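Long-range contacts in benzoate transport porin BenP (Acinetobacter baumannii AB307-0294, PDB 5DL8), which probably forms an outer-membrane channel of the OprD family that lets small solutes such as benzoate into the cell: residues Lys31-Asn36 and Ser145-Thr150; Thr311-Glu316 and Glu358-Val363; Ile382-Asn387 and Phe394-Leu399. All blocks are in the same frame, centred on the assembly; numbering follows the deposited sequence.

Overall arrangement
All three contacts belong to the wall of an antiparallel beta-barrel or to loops folded against that wall. Contact 3 is buried and joins two strands of a hairpin through backbone hydrogen bonds, with an arginine-aspartate network on one face. Contacts 1 and 2, partly buried, each lay a loop on a strand, so their bonds run through side chains: lysine to loop carbonyls and glutamine back to the strand in contact 1, glutamates to threonine and lysine in contact 2. The strands adjoin. Tyr34 and Asn36 bond through their backbones to Leu399 and Asp397, while Thr359 bonds to Asn387 and Glu358 to the Tyr386 hydroxyl. Contacts 1 and 2 do not touch, their centres about 21 Å apart.

Contact 1 (Lys31-Asn36 and Ser145-Thr150); sequences KNAYIN and SRQLLT
Lys31 leaves strand 25-39 with CG anti to the backbone N (chi1 -165°) and runs alongside Gln147 of the loop, the two side chains sliding past each other in opposite directions. Its CB lies 3.5 Å from Gln147 OE1, CG passes the same oxygen, and CD approaches it to 3.4 Å. A bend at chi3 (-82°) then turns the chain so that NZ comes within reach of two successive carbonyl oxygens. NZ donates to Gln147 O at 3.2 Å, in the carbonyl plane and on a lone pair, and more weakly to Arg146 O; a water 2.7 Å from Lys31 NZ accepts from it and donates to Arg146 O. The ammonium thereby ties down a loop that has no regular structure here. In return Gln147 NE2 gives a nearly straight bond (166°) to Lys31 O, 3.2 Å away, reaching that oxygen from above its carbonyl plane. Ser51 OG is this nitrogen's stronger partner, and the methyl of Ala33 packs against it. Farther along, Ile35 CD1 touches Arg146 CD, the chains crossing at about a right angle, while Arg146 NH1 bonds back to Ser145 OG. Arg178 and Arg398 bring further guanidinium groups close to that of Arg146. A loop between strands 132-133 and 151-153, folded against the opening strand of the barrel, is consistent with the inward-folded loops that narrow OprD-family channels.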
loop_
_atom_site.group_PDB
_atom_site.type_symbol
_atom_site.label_atom_id
_atom_site.label_comp_id
_atom_site.label_asym_id
_atom_site.label_seq_id
_atom_site.Cartn_x
_atom_site.Cartn_y
_atom_site.Cartn_z
ATOM N N LYS A 31 17.284 5.676 -3.072
ATOM C CA LYS A 31 16.476 5.288 -4.203
ATOM C C LYS A 31 16.699 6.219 -5.457
ATOM O O LYS A 31 16.323 7.429 -5.463
ATOM C CB LYS A 31 14.995 5.382 -3.789
ATOM C CG LYS A 31 14.099 4.638 -4.817
ATOM C CD LYS A 31 12.603 4.638 -4.470
ATOM C CE LYS A 31 12.285 3.519 -3.459
ATOM N NZ LYS A 31 10.802 3.628 -3.037
ATOM N N ASN A 32 17.115 5.604 -6.524
ATOM C CA ASN A 32 17.198 6.192 -7.841
ATOM C C ASN A 32 16.016 5.594 -8.556
ATOM O O ASN A 32 16.015 4.392 -8.828
ATOM C CB ASN A 32 18.476 5.751 -8.555
ATOM C CG ASN A 32 18.758 6.515 -9.911
ATOM O OD1 ASN A 32 18.187 6.251 -10.977
ATOM N ND2 ASN A 32 19.717 7.416 -9.853
ATOM N N ALA A 33 15.065 6.440 -8.939
ATOM C CA ALA A 33 13.764 5.974 -9.464
ATOM C C ALA A 33 13.478 6.594 -10.802
ATOM O O ALA A 33 13.399 7.824 -10.903
ATOM C CB ALA A 33 12.605 6.366 -8.487
ATOM N N TYR A 34 13.254 5.763 -11.810
ATOM C CA TYR A 34 12.744 6.195 -13.102
ATOM C C TYR A 34 11.344 5.599 -13.335
ATOM O O TYR A 34 11.154 4.346 -13.337
ATOM C CB TYR A 34 13.698 5.760 -14.192
ATOM C CG TYR A 34 13.196 5.924 -15.589
ATOM C CD1 TYR A 34 13.171 7.130 -16.192
ATOM C CD2 TYR A 34 12.790 4.796 -16.324
ATOM C CE1 TYR A 34 12.660 7.264 -17.507
ATOM C CE2 TYR A 34 12.382 4.884 -17.615
ATOM C CZ TYR A 34 12.268 6.131 -18.169
ATOM O OH TYR A 34 11.773 6.181 -19.391
ATOM N N ILE A 35 10.357 6.497 -13.509
ATOM C CA ILE A 35 9.022 6.054 -13.804
ATOM C C ILE A 35 8.573 6.740 -15.070
ATOM O O ILE A 35 8.699 7.972 -15.197
ATOM C CB ILE A 35 8.108 6.342 -12.605
ATOM C CG1 ILE A 35 8.429 5.353 -11.450
ATOM C CG2 ILE A 35 6.614 6.300 -13.036
ATOM C CD1 ILE A 35 8.599 6.066 -10.128
ATOM N N ASN A 36 8.023 5.949 -15.999
ATOM C CA ASN A 36 7.593 6.506 -17.278
ATOM C C ASN A 36 6.296 5.873 -17.703
ATOM O O ASN A 36 6.252 4.673 -17.998
ATOM C CB ASN A 36 8.681 6.344 -18.422
ATOM C CG ASN A 36 8.486 7.311 -19.561
ATOM O OD1 ASN A 36 8.698 8.532 -19.418
ATOM N ND2 ASN A 36 8.055 6.802 -20.671
ATOM N N SER A 145 5.507 2.327 -3.663
ATOM C CA SER A 145 5.468 1.943 -5.121
ATOM C C SER A 145 6.251 2.989 -6.061
ATOM O O SER A 145 6.611 2.735 -7.320
ATOM C CB SER A 145 3.969 1.817 -5.563
ATOM O OG SER A 145 3.307 3.108 -5.507
ATOM N N ARG A 146 6.550 4.147 -5.483
ATOM C CA ARG A 146 7.072 5.219 -6.358
ATOM C C ARG A 146 8.428 5.755 -5.823
ATOM O O ARG A 146 9.390 4.988 -5.837
ATOM C CB ARG A 146 5.994 6.299 -6.530
ATOM C CG ARG A 146 4.677 5.880 -7.186
ATOM C CD ARG A 146 4.900 5.220 -8.492
ATOM N NE ARG A 146 3.707 5.243 -9.343
ATOM C CZ ARG A 146 2.578 4.497 -9.184
ATOM N NH1 ARG A 146 2.392 3.639 -8.156
ATOM N NH2 ARG A 146 1.591 4.689 -10.055
ATOM N N GLN A 147 8.462 6.984 -5.285
ATOM C CA GLN A 147 9.661 7.525 -4.748
ATOM C C GLN A 147 9.581 7.614 -3.234
ATOM O O GLN A 147 9.802 6.578 -2.552
ATOM C CB GLN A 147 10.019 8.851 -5.455
ATOM C CG GLN A 147 11.275 9.553 -5.011
ATOM C CD GLN A 147 12.475 8.638 -4.838
ATOM O OE1 GLN A 147 12.581 7.938 -3.829
ATOM N NE2 GLN A 147 13.429 8.691 -5.778
ATOM N N LEU A 148 9.227 8.751 -2.663
ATOM C CA LEU A 148 9.074 8.795 -1.147
ATOM C C LEU A 148 7.770 8.015 -0.688
ATOM O O LEU A 148 6.913 7.671 -1.546
ATOM C CB LEU A 148 9.196 10.211 -0.617
ATOM C CG LEU A 148 10.455 11.002 -1.079
ATOM C CD1 LEU A 148 10.559 12.341 -0.346
ATOM C CD2 LEU A 148 11.687 10.112 -0.800
ATOM N N LEU A 149 7.684 7.702 0.599
ATOM C CA LEU A 149 6.665 6.779 1.189
ATOM C C LEU A 149 5.575 7.559 1.978
ATOM O O LEU A 149 5.804 8.572 2.702
ATOM C CB LEU A 149 7.338 5.892 2.180
ATOM C CG LEU A 149 8.085 4.615 1.780
ATOM C CD1 LEU A 149 8.799 4.690 0.484
ATOM C CD2 LEU A 149 9.004 4.080 2.870
ATOM N N THR A 150 4.352 7.130 1.771
ATOM C CA THR A 150 3.161 7.634 2.500
ATOM C C THR A 150 3.297 7.306 3.992
ATOM O O THR A 150 3.747 6.228 4.374
ATOM C CB THR A 150 1.896 7.002 1.874
ATOM O OG1 THR A 150 1.973 7.259 0.475
ATOM C CG2 THR A 150 0.499 7.535 2.433
HETATM O O HOH W 1 9.939 2.049 -5.060
#

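Contact 2 (Thr311-Glu316 and Glu358-Val363); sequences TGFFKE and ETESNV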
loop_
_atom_site.group_PDB
_atom_site.type_symbol
_atom_site.label_atom_id
_atom_site.label_comp_id
_atom_site.label_asym_id
_atom_site.label_seq_id
_atom_site.Cartn_x
_atom_site.Cartn_y
_atom_site.Cartn_z
ATOM N N THR A 311 -4.241 -0.243 -12.016
ATOM C CA THR A 311 -5.512 0.253 -12.463
ATOM C C THR A 311 -6.691 -0.285 -11.544
ATOM O O THR A 311 -7.635 0.434 -11.251
ATOM C CB THR A 311 -5.711 -0.002 -13.998
ATOM O OG1 THR A 311 -5.715 -1.372 -14.350
ATOM C CG2 THR A 311 -4.679 0.753 -14.836
ATOM N N GLY A 312 -6.584 -1.512 -11.026
ATOM C CA GLY A 312 -7.304 -1.888 -9.789
ATOM C C GLY A 312 -8.563 -2.824 -9.877
ATOM O O GLY A 312 -8.923 -3.528 -8.925
ATOM N N PHE A 313 -9.190 -2.692 -11.042
ATOM C CA PHE A 313 -10.325 -3.421 -11.491
ATOM C C PHE A 313 -11.454 -3.232 -10.471
ATOM O O PHE A 313 -12.045 -4.223 -10.052
ATOM C CB PHE A 313 -9.841 -4.841 -11.706
ATOM C CG PHE A 313 -8.786 -4.955 -12.824
ATOM C CD1 PHE A 313 -7.477 -4.615 -12.609
ATOM C CD2 PHE A 313 -9.159 -5.366 -14.088
ATOM C CE1 PHE A 313 -6.581 -4.700 -13.659
ATOM C CE2 PHE A 313 -8.262 -5.520 -15.100
ATOM C CZ PHE A 313 -6.974 -5.103 -14.928
ATOM N N PHE A 314 -11.670 -1.979 -10.028
ATOM C CA PHE A 314 -12.653 -1.688 -8.946
ATOM C C PHE A 314 -13.884 -0.895 -9.501
ATOM O O PHE A 314 -14.651 -0.282 -8.801
ATOM C CB PHE A 314 -11.943 -1.029 -7.706
ATOM C CG PHE A 314 -11.110 0.167 -8.011
ATOM C CD1 PHE A 314 -11.702 1.429 -8.241
ATOM C CD2 PHE A 314 -9.711 0.070 -8.051
ATOM C CE1 PHE A 314 -10.886 2.594 -8.568
ATOM C CE2 PHE A 314 -8.894 1.191 -8.420
ATOM C CZ PHE A 314 -9.468 2.461 -8.642
ATOM N N LYS A 315 -14.073 -0.900 -10.792
ATOM C CA LYS A 315 -15.133 -0.143 -11.376
ATOM C C LYS A 315 -16.507 -0.856 -11.167
ATOM O O LYS A 315 -16.587 -2.061 -10.915
ATOM C CB LYS A 315 -14.926 0.121 -12.908
ATOM C CG LYS A 315 -13.644 0.844 -13.286
ATOM C CD LYS A 315 -13.227 0.692 -14.767
ATOM C CE LYS A 315 -11.882 1.264 -14.998
ATOM N NZ LYS A 315 -10.776 0.514 -14.341
ATOM N N GLU A 316 -17.546 -0.039 -11.263
ATOM C CA GLU A 316 -18.906 -0.495 -10.920
ATOM C C GLU A 316 -19.316 -1.713 -11.724
ATOM O O GLU A 316 -19.303 -1.693 -12.947
ATOM C CB GLU A 316 -19.931 0.628 -11.198
ATOM C CG GLU A 316 -21.391 0.248 -11.052
ATOM C CD GLU A 316 -22.333 1.455 -11.276
ATOM O OE1 GLU A 316 -21.824 2.586 -11.297
ATOM O OE2 GLU A 316 -23.571 1.291 -11.398
ATOM N N GLU A 358 -11.154 -4.642 -20.060
ATOM C CA GLU A 358 -9.759 -4.139 -19.983
ATOM C C GLU A 358 -8.808 -5.220 -19.494
ATOM O O GLU A 358 -9.247 -6.190 -18.867
ATOM C CB GLU A 358 -9.699 -2.900 -19.065
ATOM C CG GLU A 358 -10.093 -3.284 -17.653
ATOM C CD GLU A 358 -10.318 -2.136 -16.674
ATOM O OE1 GLU A 358 -10.661 -2.452 -15.457
ATOM O OE2 GLU A 358 -10.126 -0.939 -17.099
ATOM N N THR A 359 -7.540 -5.072 -19.795
ATOM C CA THR A 359 -6.518 -6.011 -19.392
ATOM C C THR A 359 -5.350 -5.290 -18.815
ATOM O O THR A 359 -5.014 -4.182 -19.264
ATOM C CB THR A 359 -6.004 -6.969 -20.552
ATOM O OG1 THR A 359 -5.422 -6.209 -21.622
ATOM C CG2 THR A 359 -7.082 -7.820 -21.096
ATOM N N GLU A 360 -4.673 -5.897 -17.855
ATOM C CA GLU A 360 -3.402 -5.326 -17.328
ATOM C C GLU A 360 -2.402 -6.456 -17.098
ATOM O O GLU A 360 -2.725 -7.434 -16.433
ATOM C CB GLU A 360 -3.608 -4.618 -16.012
ATOM C CG GLU A 360 -2.332 -3.843 -15.531
ATOM C CD GLU A 360 -2.440 -3.192 -14.146
ATOM O OE1 GLU A 360 -3.354 -2.339 -13.936
ATOM O OE2 GLU A 360 -1.598 -3.537 -13.277
ATOM N N SER A 361 -1.224 -6.341 -17.687
ATOM C CA SER A 361 -0.109 -7.255 -17.445
ATOM C C SER A 361 0.971 -6.507 -16.641
ATOM O O SER A 361 1.096 -5.302 -16.741
ATOM C CB SER A 361 0.383 -7.898 -18.779
ATOM O OG SER A 361 0.846 -6.894 -19.641
ATOM N N ASN A 362 1.654 -7.216 -15.796
ATOM C CA ASN A 362 2.764 -6.752 -15.007
ATOM C C ASN A 362 3.930 -7.765 -15.127
ATOM O O ASN A 362 3.707 -8.988 -14.919
ATOM C CB ASN A 362 2.411 -6.794 -13.483
ATOM C CG ASN A 362 1.270 -5.875 -13.056
ATOM O OD1 ASN A 362 0.776 -5.057 -13.810
ATOM N ND2 ASN A 362 0.938 -5.949 -11.783
ATOM N N VAL A 363 5.148 -7.249 -15.277
ATOM C CA VAL A 363 6.382 -8.038 -15.172
ATOM C C VAL A 363 7.259 -7.359 -14.074
ATOM O O VAL A 363 7.372 -6.155 -14.077
ATOM C CB VAL A 363 7.144 -8.090 -16.553
ATOM C CG1 VAL A 363 8.477 -8.851 -16.428
ATOM C CG2 VAL A 363 6.312 -8.772 -17.635
HETATM O O HOH W 2 -8.735 -1.553 -13.714
#
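The Phe313 ring lies with its edge against strand 355-368, CZ resting 3.6 Å from Glu360 CB, with Glu360 N also at the rim in the ring plane. CG anti to the carbonyl carbon (chi1 -64°) lets the ring slide past Glu358 in the opposite direction, its plane 71° from that carboxylate. The two glutamates, both on the side of the strand facing the loop, bind Thr311 and Lys315, two residues before and after Phe313. Thr311 and Glu360 meet tip to tip: Thr311 OG1 donates to Glu360 OE1 at 2.6 Å, on the oxygen's anti lone pair, while OE2 of Glu360 accepts from the backbone N of Ala310. Lys315, bent only at its last torsion (68°), brings NZ to the head of Glu358, 3.2 Å from OE1 and equally far from OE2, each oxygen offering its syn lone pair in a salt bridge. Glu358 OE2 has its stronger partner in the hydroxyl of Tyr386, and OE1 also lies near the carboxylate of Glu318, so the lysine probably eases a crowding of negative charge. A water over one face of the Phe313 ring accepts from Phe313 N and donates to Thr311 OG1 and, at 2.7 Å, to Glu358 OE1. Glutamates on the strand thus anchor the long loop between strands 278-288 and 319-328, consistent with the loops that fold against the barrel wall in porins.

Contact 3 (Ile382-Asn387 and Phe394-Leu399); sequences IRIDYN and FGEDRL
The last hairpin of the barrel pairs strand 377-388 with strand 394-406, their segments running antiparallel at 169°. Backbone bonds come in couples at the hydrogen-bonded pairs Ile382-Arg398, Ile384-Glu396 and Tyr386-Phe394; the straightest, Ile384 N to Glu396 O, spans 2.8 Å at 177°. On the face carrying Tyr386 and Phe394, Phe394 holds CG in the crowded position between backbone N and carbonyl carbon (chi1 72°), which brings one face of its ring against Tyr386 CB. This CH-pi contact puts Tyr386 CB 3.8 Å from the Phe394 centroid, the tyrosine hydroxyl turned to Glu358 of the preceding strand 355-368. Arg37 forms a cation-pi contact with Phe394. As strand 394-406 also pairs with the opening strand 25-39, this hairpin carries the closure of the barrel. Farther along the same face, Ile384 CD1 sits over the guanidinium of Arg398, 3.4 Å from NH2, while NE of Arg398 binds Glu396 OE2 at 2.6 Å. Arg37 holds the other oxygen of that carboxylate. The opposite face bears a salt-bridge network: Arg383 grips Asp385 side-on, NE to OD2 and NH2 to OD1, and points NH1 at Asp397 OD1, 3.0 Å away, in the guanidinium plane but above that of the carboxylate. Tyr381 OH is the stronger partner of that oxygen. The backbone of Gly395, which has no side chain, and Glu396 N lie over one face of the Arg383 guanidinium.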
loop_
_atom_site.group_PDB
_atom_site.type_symbol
_atom_site.label_atom_id
_atom_site.label_comp_id
_atom_site.label_asym_id
_atom_site.label_seq_id
_atom_site.Cartn_x
_atom_site.Cartn_y
_atom_site.Cartn_z
ATOM N N ILE A 382 9.940 -2.963 -13.284
ATOM C CA ILE A 382 8.535 -3.198 -13.379
ATOM C C ILE A 382 8.004 -2.698 -14.717
ATOM O O ILE A 382 8.271 -1.512 -15.166
ATOM C CB ILE A 382 7.792 -2.629 -12.190
ATOM C CG1 ILE A 382 8.096 -3.475 -10.985
ATOM C CG2 ILE A 382 6.268 -2.835 -12.355
ATOM C CD1 ILE A 382 7.840 -2.812 -9.661
ATOM N N ARG A 383 7.314 -3.587 -15.409
ATOM C CA ARG A 383 6.688 -3.257 -16.688
ATOM C C ARG A 383 5.166 -3.441 -16.584
ATOM O O ARG A 383 4.686 -4.563 -16.294
ATOM C CB ARG A 383 7.260 -4.097 -17.881
ATOM C CG ARG A 383 6.528 -3.974 -19.210
ATOM C CD ARG A 383 6.787 -2.593 -19.793
ATOM N NE ARG A 383 5.916 -2.325 -20.974
ATOM C CZ ARG A 383 6.044 -1.265 -21.801
ATOM N NH1 ARG A 383 7.004 -0.376 -21.645
ATOM N NH2 ARG A 383 5.201 -1.101 -22.778
ATOM N N ILE A 384 4.414 -2.371 -16.847
ATOM C CA ILE A 384 2.955 -2.409 -16.893
ATOM C C ILE A 384 2.447 -2.136 -18.282
ATOM O O ILE A 384 2.924 -1.197 -18.981
ATOM C CB ILE A 384 2.402 -1.426 -15.876
ATOM C CG1 ILE A 384 2.765 -1.919 -14.443
ATOM C CG2 ILE A 384 0.847 -1.353 -15.918
ATOM C CD1 ILE A 384 2.909 -0.703 -13.597
ATOM N N ASP A 385 1.601 -3.008 -18.768
ATOM C CA ASP A 385 0.804 -2.769 -19.996
ATOM C C ASP A 385 -0.708 -2.890 -19.669
ATOM O O ASP A 385 -1.209 -4.028 -19.319
ATOM C CB ASP A 385 1.145 -3.763 -21.156
ATOM C CG ASP A 385 2.581 -3.579 -21.667
ATOM O OD1 ASP A 385 2.727 -2.734 -22.615
ATOM O OD2 ASP A 385 3.530 -4.257 -21.146
ATOM N N TYR A 386 -1.418 -1.769 -19.928
ATOM C CA TYR A 386 -2.850 -1.620 -19.750
ATOM C C TYR A 386 -3.501 -1.413 -21.071
ATOM O O TYR A 386 -3.122 -0.560 -21.837
ATOM C CB TYR A 386 -3.126 -0.428 -18.822
ATOM C CG TYR A 386 -4.622 -0.083 -18.657
ATOM C CD1 TYR A 386 -5.479 -0.918 -17.893
ATOM C CD2 TYR A 386 -5.196 1.026 -19.308
ATOM C CE1 TYR A 386 -6.830 -0.626 -17.742
ATOM C CE2 TYR A 386 -6.562 1.297 -19.168
ATOM C CZ TYR A 386 -7.372 0.466 -18.369
ATOM O OH TYR A 386 -8.693 0.732 -18.207
ATOM N N ASN A 387 -4.582 -2.122 -21.312
ATOM C CA ASN A 387 -5.435 -1.874 -22.481
ATOM C C ASN A 387 -6.934 -1.967 -22.138
ATOM O O ASN A 387 -7.363 -2.813 -21.404
ATOM C CB ASN A 387 -5.131 -2.849 -23.639
ATOM C CG ASN A 387 -3.657 -2.770 -24.149
ATOM O OD1 ASN A 387 -3.351 -2.136 -25.177
ATOM N ND2 ASN A 387 -2.784 -3.461 -23.482
ATOM N N PHE A 394 -1.957 2.271 -22.162
ATOM C CA PHE A 394 -0.606 2.714 -21.897
ATOM C C PHE A 394 0.440 1.605 -21.569
ATOM O O PHE A 394 0.111 0.466 -21.211
ATOM C CB PHE A 394 -0.647 3.776 -20.804
ATOM C CG PHE A 394 -0.961 3.228 -19.428
ATOM C CD1 PHE A 394 0.027 2.605 -18.662
ATOM C CD2 PHE A 394 -2.199 3.409 -18.884
ATOM C CE1 PHE A 394 -0.229 2.138 -17.395
ATOM C CE2 PHE A 394 -2.481 2.938 -17.609
ATOM C CZ PHE A 394 -1.496 2.291 -16.859
ATOM N N GLY A 395 1.693 1.981 -21.706
ATOM C CA GLY A 395 2.863 1.176 -21.257
ATOM C C GLY A 395 3.690 1.985 -20.285
ATOM O O GLY A 395 4.053 3.097 -20.582
ATOM N N GLU A 396 3.991 1.403 -19.142
ATOM C CA GLU A 396 4.711 2.026 -18.085
ATOM C C GLU A 396 5.916 1.211 -17.702
ATOM O O GLU A 396 5.744 -0.007 -17.359
ATOM C CB GLU A 396 3.867 2.232 -16.853
ATOM C CG GLU A 396 4.567 2.920 -15.690
ATOM C CD GLU A 396 3.630 3.303 -14.501
ATOM O OE1 GLU A 396 2.413 3.311 -14.677
ATOM O OE2 GLU A 396 4.073 3.518 -13.360
ATOM N N ASP A 397 7.092 1.905 -17.672
ATOM C CA ASP A 397 8.325 1.385 -17.137
ATOM C C ASP A 397 8.691 2.019 -15.800
ATOM O O ASP A 397 8.603 3.220 -15.605
ATOM C CB ASP A 397 9.486 1.605 -18.136
ATOM C CG ASP A 397 9.223 1.013 -19.458
ATOM O OD1 ASP A 397 9.219 -0.188 -19.642
ATOM O OD2 ASP A 397 9.018 1.734 -20.365
ATOM N N ARG A 398 9.145 1.197 -14.866
ATOM C CA ARG A 398 9.673 1.658 -13.592
ATOM C C ARG A 398 10.956 0.917 -13.332
ATOM O O ARG A 398 10.951 -0.355 -13.414
ATOM C CB ARG A 398 8.720 1.398 -12.456
ATOM C CG ARG A 398 7.262 1.911 -12.650
ATOM C CD ARG A 398 6.497 1.813 -11.343
ATOM N NE ARG A 398 5.072 2.001 -11.506
ATOM C CZ ARG A 398 4.077 1.344 -10.849
ATOM N NH1 ARG A 398 4.248 0.411 -9.827
ATOM N NH2 ARG A 398 2.845 1.661 -11.191
ATOM N N LEU A 399 12.006 1.693 -13.045
ATOM C CA LEU A 399 13.362 1.176 -12.867
ATOM C C LEU A 399 13.961 1.804 -11.654
ATOM O O LEU A 399 13.927 3.062 -11.472
ATOM C CB LEU A 399 14.272 1.477 -14.094
ATOM C CG LEU A 399 15.691 0.787 -14.142
ATOM C CD1 LEU A 399 15.706 -0.782 -14.178
ATOM C CD2 LEU A 399 16.523 1.287 -15.313
#